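Local coordinates for protein xylooligosaccharide oxidase (Myceliophthora thermophila, PDB 5L6G) that oxidises the C1 hydroxyl of xylooligosaccharides and related sugars to lactones, using a bicovalently bound FAD and reducing oxygen to hydrogen peroxide, at residues Glu362-Thr367 with Trp375-Asp380; Tyr411-Arg416 with Asp430-Ala435. All coordinates share one frame; numbering follows the deposited sequence.

Contact 1: Glu362-Thr367 with Trp375-Asp380. With XYP (beta-D-xylopyranose), chain H.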
loop_
_atom_site.group_PDB
_atom_site.type_symbol
_atom_site.label_atom_id
_atom_site.label_comp_id
_atom_site.label_asym_id
_atom_site.label_seq_id
_atom_site.Cartn_x
_atom_site.Cartn_y
_atom_site.Cartn_z
ATOM N N GLU A 362 15.817 -15.581 16.043
ATOM C CA GLU A 362 17.117 -16.158 15.736
ATOM C C GLU A 362 17.524 -15.721 14.340
ATOM O O GLU A 362 18.657 -15.368 14.100
ATOM C CB GLU A 362 17.110 -17.690 15.860
ATOM C CG GLU A 362 17.029 -18.142 17.314
ATOM C CD GLU A 362 17.112 -19.650 17.510
ATOM O OE1 GLU A 362 17.670 -20.351 16.621
ATOM O OE2 GLU A 362 16.640 -20.122 18.570
ATOM N N TYR A 363 16.573 -15.705 13.428
ATOM C CA TYR A 363 16.877 -15.251 12.079
ATOM C C TYR A 363 17.328 -13.780 12.093
ATOM O O TYR A 363 18.250 -13.390 11.386
ATOM C CB TYR A 363 15.664 -15.416 11.184
ATOM C CG TYR A 363 16.051 -15.434 9.733
ATOM C CD1 TYR A 363 16.386 -16.624 9.112
ATOM C CD2 TYR A 363 16.112 -14.256 8.992
ATOM C CE1 TYR A 363 16.754 -16.655 7.773
ATOM C CE2 TYR A 363 16.479 -14.272 7.653
ATOM C CZ TYR A 363 16.804 -15.480 7.045
ATOM O OH TYR A 363 17.143 -15.516 5.705
ATOM N N TRP A 364 16.633 -12.979 12.899
ATOM C CA TRP A 364 16.899 -11.548 13.010
ATOM C C TRP A 364 18.322 -11.333 13.472
ATOM O O TRP A 364 19.102 -10.629 12.829
ATOM C CB TRP A 364 15.923 -10.934 14.015
ATOM C CG TRP A 364 15.854 -9.432 14.088
ATOM C CD1 TRP A 364 16.881 -8.525 14.009
ATOM C CD2 TRP A 364 14.682 -8.677 14.356
ATOM N NE1 TRP A 364 16.398 -7.244 14.168
ATOM C CE2 TRP A 364 15.054 -7.311 14.395
ATOM C CE3 TRP A 364 13.337 -9.017 14.549
ATOM C CZ2 TRP A 364 14.125 -6.289 14.611
ATOM C CZ3 TRP A 364 12.416 -8.003 14.764
ATOM C CH2 TRP A 364 12.821 -6.651 14.802
ATOM N N ILE A 365 18.671 -11.997 14.568
ATOM C CA ILE A 365 19.930 -11.753 15.240
ATOM C C ILE A 365 21.092 -12.394 14.502
ATOM O O ILE A 365 22.118 -11.774 14.326
ATOM C CB ILE A 365 19.867 -12.197 16.701
ATOM C CG1 ILE A 365 18.780 -11.414 17.431
ATOM C CG2 ILE A 365 21.228 -12.017 17.368
ATOM C CD1 ILE A 365 18.945 -9.906 17.385
ATOM N N GLU A 366 20.908 -13.610 14.009
ATOM C CA GLU A 366 22.005 -14.383 13.447
ATOM C C GLU A 366 22.158 -14.249 11.958
ATOM O O GLU A 366 23.230 -14.509 11.435
ATOM C CB GLU A 366 21.855 -15.869 13.802
ATOM C CG GLU A 366 21.791 -16.139 15.287
ATOM C CD GLU A 366 23.063 -15.770 16.021
ATOM O OE1 GLU A 366 24.143 -15.640 15.392
ATOM O OE2 GLU A 366 22.985 -15.605 17.245
ATOM N N THR A 367 21.091 -13.857 11.264
ATOM C CA THR A 367 21.152 -13.714 9.820
ATOM C C THR A 367 20.950 -12.258 9.411
ATOM O O THR A 367 21.866 -11.631 8.866
ATOM C CB THR A 367 20.152 -14.669 9.131
ATOM O OG1 THR A 367 20.507 -16.017 9.478
ATOM C CG2 THR A 367 20.209 -14.520 7.616
ATOM N N TRP A 375 18.765 -3.075 5.117
ATOM C CA TRP A 375 17.481 -3.698 5.245
ATOM C C TRP A 375 16.714 -3.100 6.432
ATOM O O TRP A 375 17.310 -2.498 7.321
ATOM C CB TRP A 375 17.632 -5.204 5.392
ATOM C CG TRP A 375 18.328 -5.598 6.646
ATOM C CD1 TRP A 375 19.657 -5.820 6.804
ATOM C CD2 TRP A 375 17.733 -5.779 7.929
ATOM N NE1 TRP A 375 19.933 -6.137 8.099
ATOM C CE2 TRP A 375 18.762 -6.119 8.815
ATOM C CE3 TRP A 375 16.420 -5.691 8.416
ATOM C CZ2 TRP A 375 18.525 -6.386 10.163
ATOM C CZ3 TRP A 375 16.186 -5.939 9.726
ATOM C CH2 TRP A 375 17.226 -6.293 10.595
ATOM N N TYR A 376 15.392 -3.217 6.398
ATOM C CA TYR A 376 14.576 -2.939 7.583
ATOM C C TYR A 376 13.384 -3.865 7.620
ATOM O O TYR A 376 13.028 -4.485 6.607
ATOM C CB TYR A 376 14.123 -1.468 7.673
ATOM C CG TYR A 376 13.181 -0.965 6.584
ATOM C CD1 TYR A 376 11.811 -1.268 6.619
ATOM C CD2 TYR A 376 13.643 -0.146 5.557
ATOM C CE1 TYR A 376 10.941 -0.792 5.642
ATOM C CE2 TYR A 376 12.764 0.342 4.580
ATOM C CZ TYR A 376 11.419 -0.001 4.635
ATOM O OH TYR A 376 10.528 0.450 3.676
ATOM N N ILE A 377 12.797 -3.974 8.807
ATOM C CA ILE A 377 11.528 -4.646 8.997
ATOM C C ILE A 377 10.575 -3.681 9.720
ATOM O O ILE A 377 10.954 -3.005 10.683
ATOM C CB ILE A 377 11.673 -5.976 9.778
ATOM C CG1 ILE A 377 10.321 -6.678 9.906
ATOM C CG2 ILE A 377 12.266 -5.767 11.159
ATOM C CD1 ILE A 377 10.438 -8.093 10.438
ATOM N N ILE A 378 9.349 -3.605 9.229
ATOM C CA ILE A 378 8.316 -2.867 9.929
ATOM C C ILE A 378 7.283 -3.882 10.401
ATOM O O ILE A 378 6.879 -4.746 9.643
ATOM C CB ILE A 378 7.682 -1.805 9.038
ATOM C CG1 ILE A 378 8.646 -0.638 8.859
ATOM C CG2 ILE A 378 6.358 -1.331 9.621
ATOM C CD1 ILE A 378 8.114 0.454 7.951
ATOM N N ILE A 379 6.899 -3.804 11.668
ATOM C CA ILE A 379 5.815 -4.604 12.188
ATOM C C ILE A 379 4.776 -3.603 12.648
ATOM O O ILE A 379 4.955 -2.935 13.669
ATOM C CB ILE A 379 6.240 -5.509 13.382
ATOM C CG1 ILE A 379 7.464 -6.348 13.022
ATOM C CG2 ILE A 379 5.092 -6.429 13.793
ATOM C CD1 ILE A 379 8.324 -6.696 14.205
ATOM N N ASP A 380 3.688 -3.493 11.898
ATOM C CA ASP A 380 2.660 -2.520 12.232
ATOM C C ASP A 380 1.764 -3.084 13.308
ATOM O O ASP A 380 1.384 -4.253 13.239
ATOM C CB ASP A 380 1.808 -2.197 11.006
ATOM C CG ASP A 380 2.538 -1.350 10.006
ATOM O OD1 ASP A 380 3.075 -0.302 10.385
ATOM O OD2 ASP A 380 2.534 -1.695 8.827
HETATM O O1 XYP H . 5.319 1.137 5.212
HETATM C C1 XYP H . 6.084 2.135 4.541
HETATM C C2 XYP H . 6.763 3.027 5.579
HETATM C C3 XYP H . 7.751 3.983 4.922
HETATM C C4 XYP H . 8.720 3.210 4.034
HETATM C C5 XYP H . 7.961 2.320 3.040
HETATM O O2 XYP H . 5.745 3.769 6.250
HETATM O O3 XYP H . 8.423 4.779 5.914
HETATM O O4 XYP H . 9.514 4.123 3.266
HETATM O O5 XYP H . 7.022 1.479 3.702
#
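In this PCMH-type FAD-linked oxidase, helices pack on one face of the antiparallel sheet whose other face lines the xylose pocket; in that layer Trp364 of helix 354-368 forms an aromatic and aliphatic cluster with Trp375, Ile377 and Ile379 of strand 374-381. Helix and strand run nearly antiparallel, their segment axes 163° apart and 12.1 Å from each other at closest approach, and the Trp364 indole bridges that gap. Its CG stands anti to the backbone N (chi1 -169°), which carries the ring off the helix and over to the strand. The two indoles form an offset edge-to-face pair with planes at 81°: the six-membered ring of Trp375 turns its edge to the five-membered ring of Trp364, and Trp375 CH2 comes within 3.8 Å of Trp364 NE1. Farther along the same indole, Ile377 CG2 sits over one face of the benzo ring in a CH-pi contact, 4.2 Å from the centroid and displaced toward the rim, with Trp364 CH2 its nearest atom. A leucine in place of Trp364 would probably leave the edge of Trp375 without its aromatic face and Ile377 CG2 without its CH-pi partner, opening a gap beneath the helix. Trp432 and Trp253 extend the cluster around Trp364. Alternation along the strand sends the intervening side chains to the other face of the sheet, where Tyr376 and Ile378 line the xylose pocket. There Ile378 CD1 packs 3.8 Å from C2 of the bound beta-D-xylopyranose, and the hydroxyl end of Tyr376 reaches its C5 side. On the helix side Ile379 adds a lighter contact, its CD1 lying at the edge of the benzo ring, near the ring plane, 4.3 Å from Trp364 CZ3.

Contact 2: Tyr411-Arg416 with Asp430-Ala435. With XYP (beta-D-xylopyranose), chain H.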
loop_
_atom_site.group_PDB
_atom_site.type_symbol
_atom_site.label_atom_id
_atom_site.label_comp_id
_atom_site.label_asym_id
_atom_site.label_seq_id
_atom_site.Cartn_x
_atom_site.Cartn_y
_atom_site.Cartn_z
ATOM N N TYR A 411 3.386 -6.544 8.133
ATOM C CA TYR A 411 4.827 -6.452 8.052
ATOM C C TYR A 411 5.284 -5.980 6.688
ATOM O O TYR A 411 4.725 -6.390 5.660
ATOM C CB TYR A 411 5.463 -7.810 8.257
ATOM C CG TYR A 411 5.112 -8.568 9.513
ATOM C CD1 TYR A 411 3.859 -9.162 9.668
ATOM C CD2 TYR A 411 6.044 -8.751 10.511
ATOM C CE1 TYR A 411 3.543 -9.924 10.770
ATOM C CE2 TYR A 411 5.747 -9.512 11.629
ATOM C CZ TYR A 411 4.498 -10.100 11.757
ATOM O OH TYR A 411 4.184 -10.850 12.862
ATOM N N GLU A 412 6.324 -5.149 6.703
ATOM C CA GLU A 412 7.075 -4.823 5.523
ATOM C C GLU A 412 8.516 -5.258 5.791
ATOM O O GLU A 412 9.098 -4.865 6.803
ATOM C CB GLU A 412 7.054 -3.327 5.223
ATOM C CG GLU A 412 7.715 -2.992 3.893
ATOM C CD GLU A 412 7.760 -1.504 3.596
ATOM O OE1 GLU A 412 7.428 -0.676 4.491
ATOM O OE2 GLU A 412 8.162 -1.167 2.461
ATOM N N LEU A 413 9.061 -6.067 4.886
ATOM C CA LEU A 413 10.458 -6.469 4.928
ATOM C C LEU A 413 11.121 -5.914 3.685
ATOM O O LEU A 413 10.651 -6.117 2.584
ATOM C CB LEU A 413 10.627 -7.990 4.990
ATOM C CG LEU A 413 10.011 -8.787 6.155
ATOM C CD1 LEU A 413 8.534 -9.038 5.948
ATOM C CD2 LEU A 413 10.725 -10.120 6.346
ATOM N N TYR A 414 12.222 -5.200 3.873
ATOM C CA TYR A 414 12.776 -4.365 2.814
ATOM C C TYR A 414 14.272 -4.540 2.788
ATOM O O TYR A 414 14.931 -4.405 3.811
ATOM C CB TYR A 414 12.421 -2.914 3.093
ATOM C CG TYR A 414 12.423 -1.977 1.912
ATOM C CD1 TYR A 414 11.261 -1.755 1.182
ATOM C CD2 TYR A 414 13.549 -1.246 1.571
ATOM C CE1 TYR A 414 11.235 -0.870 0.118
ATOM C CE2 TYR A 414 13.526 -0.349 0.502
ATOM C CZ TYR A 414 12.353 -0.164 -0.207
ATOM O OH TYR A 414 12.289 0.733 -1.237
ATOM N N ASP A 415 14.819 -4.806 1.609
ATOM C CA ASP A 415 16.237 -5.157 1.473
ATOM C C ASP A 415 16.786 -4.343 0.302
ATOM O O ASP A 415 16.527 -4.660 -0.853
ATOM C CB ASP A 415 16.351 -6.669 1.257
ATOM C CG ASP A 415 17.755 -7.137 0.946
ATOM O OD1 ASP A 415 18.737 -6.350 1.114
ATOM O OD2 ASP A 415 17.876 -8.331 0.522
ATOM N N ARG A 416 17.506 -3.272 0.622
ATOM C CA ARG A 416 17.855 -2.223 -0.336
ATOM C C ARG A 416 19.353 -2.245 -0.588
ATOM O O ARG A 416 20.128 -2.363 0.361
ATOM C CB ARG A 416 17.467 -0.854 0.223
ATOM C CG ARG A 416 17.883 0.319 -0.644
ATOM C CD ARG A 416 17.524 1.641 0.012
ATOM N NE ARG A 416 17.849 2.772 -0.856
ATOM C CZ ARG A 416 17.673 4.048 -0.514
ATOM N NH1 ARG A 416 17.199 4.376 0.684
ATOM N NH2 ARG A 416 18.012 5.005 -1.360
ATOM N N ASP A 430 13.541 -14.196 1.933
ATOM C CA ASP A 430 12.799 -15.448 1.758
ATOM C C ASP A 430 12.906 -16.335 2.992
ATOM O O ASP A 430 11.909 -16.939 3.423
ATOM C CB ASP A 430 13.270 -16.218 0.503
ATOM C CG ASP A 430 12.800 -15.559 -0.793
ATOM O OD1 ASP A 430 11.989 -14.603 -0.701
ATOM O OD2 ASP A 430 13.254 -15.987 -1.896
ATOM N N GLY A 431 14.116 -16.429 3.538
ATOM C CA GLY A 431 14.373 -17.251 4.693
ATOM C C GLY A 431 13.672 -16.678 5.917
ATOM O O GLY A 431 13.168 -17.421 6.760
ATOM N N TRP A 432 13.629 -15.357 6.003
ATOM C CA TRP A 432 12.996 -14.715 7.147
ATOM C C TRP A 432 11.503 -15.009 7.143
ATOM O O TRP A 432 10.932 -15.353 8.176
ATOM C CB TRP A 432 13.217 -13.201 7.133
ATOM C CG TRP A 432 13.264 -12.617 8.505
ATOM C CD1 TRP A 432 12.874 -13.208 9.652
ATOM C CD2 TRP A 432 13.738 -11.319 8.857
ATOM N NE1 TRP A 432 13.097 -12.365 10.728
ATOM C CE2 TRP A 432 13.628 -11.195 10.257
ATOM C CE3 TRP A 432 14.267 -10.258 8.128
ATOM C CZ2 TRP A 432 14.024 -10.049 10.940
ATOM C CZ3 TRP A 432 14.648 -9.114 8.807
ATOM C CH2 TRP A 432 14.531 -9.020 10.194
ATOM N N VAL A 433 10.874 -14.919 5.970
ATOM C CA VAL A 433 9.448 -15.208 5.887
ATOM C C VAL A 433 9.155 -16.674 6.248
ATOM O O VAL A 433 8.206 -16.962 6.985
ATOM C CB VAL A 433 8.860 -14.802 4.520
ATOM C CG1 VAL A 433 7.471 -15.360 4.339
ATOM C CG2 VAL A 433 8.812 -13.288 4.428
ATOM N N HIS A 434 10.004 -17.578 5.778
ATOM C CA HIS A 434 9.906 -18.991 6.144
ATOM C C HIS A 434 9.907 -19.224 7.662
ATOM O O HIS A 434 9.235 -20.117 8.147
ATOM C CB HIS A 434 11.036 -19.779 5.519
ATOM C CG HIS A 434 10.863 -21.263 5.614
ATOM N ND1 HIS A 434 10.100 -21.979 4.717
ATOM C CD2 HIS A 434 11.391 -22.172 6.469
ATOM C CE1 HIS A 434 10.145 -23.264 5.029
ATOM N NE2 HIS A 434 10.925 -23.409 6.085
ATOM N N ALA A 435 10.653 -18.413 8.407
ATOM C CA ALA A 435 10.677 -18.524 9.866
ATOM C C ALA A 435 9.295 -18.247 10.465
ATOM O O ALA A 435 8.960 -18.790 11.520
ATOM C CB ALA A 435 11.715 -17.579 10.479
HETATM O O1 XYP H . 5.319 1.137 5.212
HETATM C C1 XYP H . 6.084 2.135 4.541
HETATM C C2 XYP H . 6.763 3.027 5.579
HETATM C C3 XYP H . 7.751 3.983 4.922
HETATM C C4 XYP H . 8.720 3.210 4.034
HETATM C C5 XYP H . 7.961 2.320 3.040
HETATM O O2 XYP H . 5.745 3.769 6.250
HETATM O O3 XYP H . 8.423 4.779 5.914
HETATM O O4 XYP H . 9.514 4.123 3.266
HETATM O O5 XYP H . 7.022 1.479 3.702
#
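A small, buried apolar contact joins strand 409-417 of the substrate-binding sheet to helix 426-437, and it turns on one methyl group. Leu413 points toward the helix, and with CG anti to its carbonyl carbon (chi1 -59°) the side chain carries CD2 in between Trp432 and Val433, which are consecutive in the helix. This methyl approaches the indole obliquely, 4.0 Å from Trp432 CE3 and equally near Trp432 CB, so it touches the root of the side chain as well as the ring. Val433 CG2 closes in on Leu413 CD2 at 4.2 Å. No hydrogen bond crosses between the segments.

The preceding residue, Glu412, faces the other side of the sheet and is a substrate-binding residue; its side chain is extended toward the bound xylose. A hydrogen bond from the sugar's O1 to Glu412 OE1 is modelled, but OE1 sits too close to the sugar for its detail to be trusted; Tyr96 is hydrogen-bonded to Glu412 OE2.

Around this core, Val433 also rests on Lys345 of strand 341-349, while Trp432 reaches Ile377 of strand 374-381, so helix 426-437 spans the strands flanking 409-417 on both sides.

How the contacts relate
From the N terminus, the chain leaves helix 354-368 and turns back within a few residues into strand 374-381, a short connection that contact 1 closes. A long excursion, 382-408, leads to the neighbouring antiparallel strand 409-417, and a shorter connection, 418-425, leads on to helix 426-437, where contact 2 closes the second loop. The two contacts are in series, neither nested nor crossed, with centres about 7 Å apart. Backbone pairing joins their strands, with Ile378 N 2.7 Å from Glu412 O, and the helices meet where Tyr363 packs on Trp432. Two adjoining helices thus cover part of one face of the sheet, while residues alternating with the helix-facing ones on both strands border the same xylose on the opposite face.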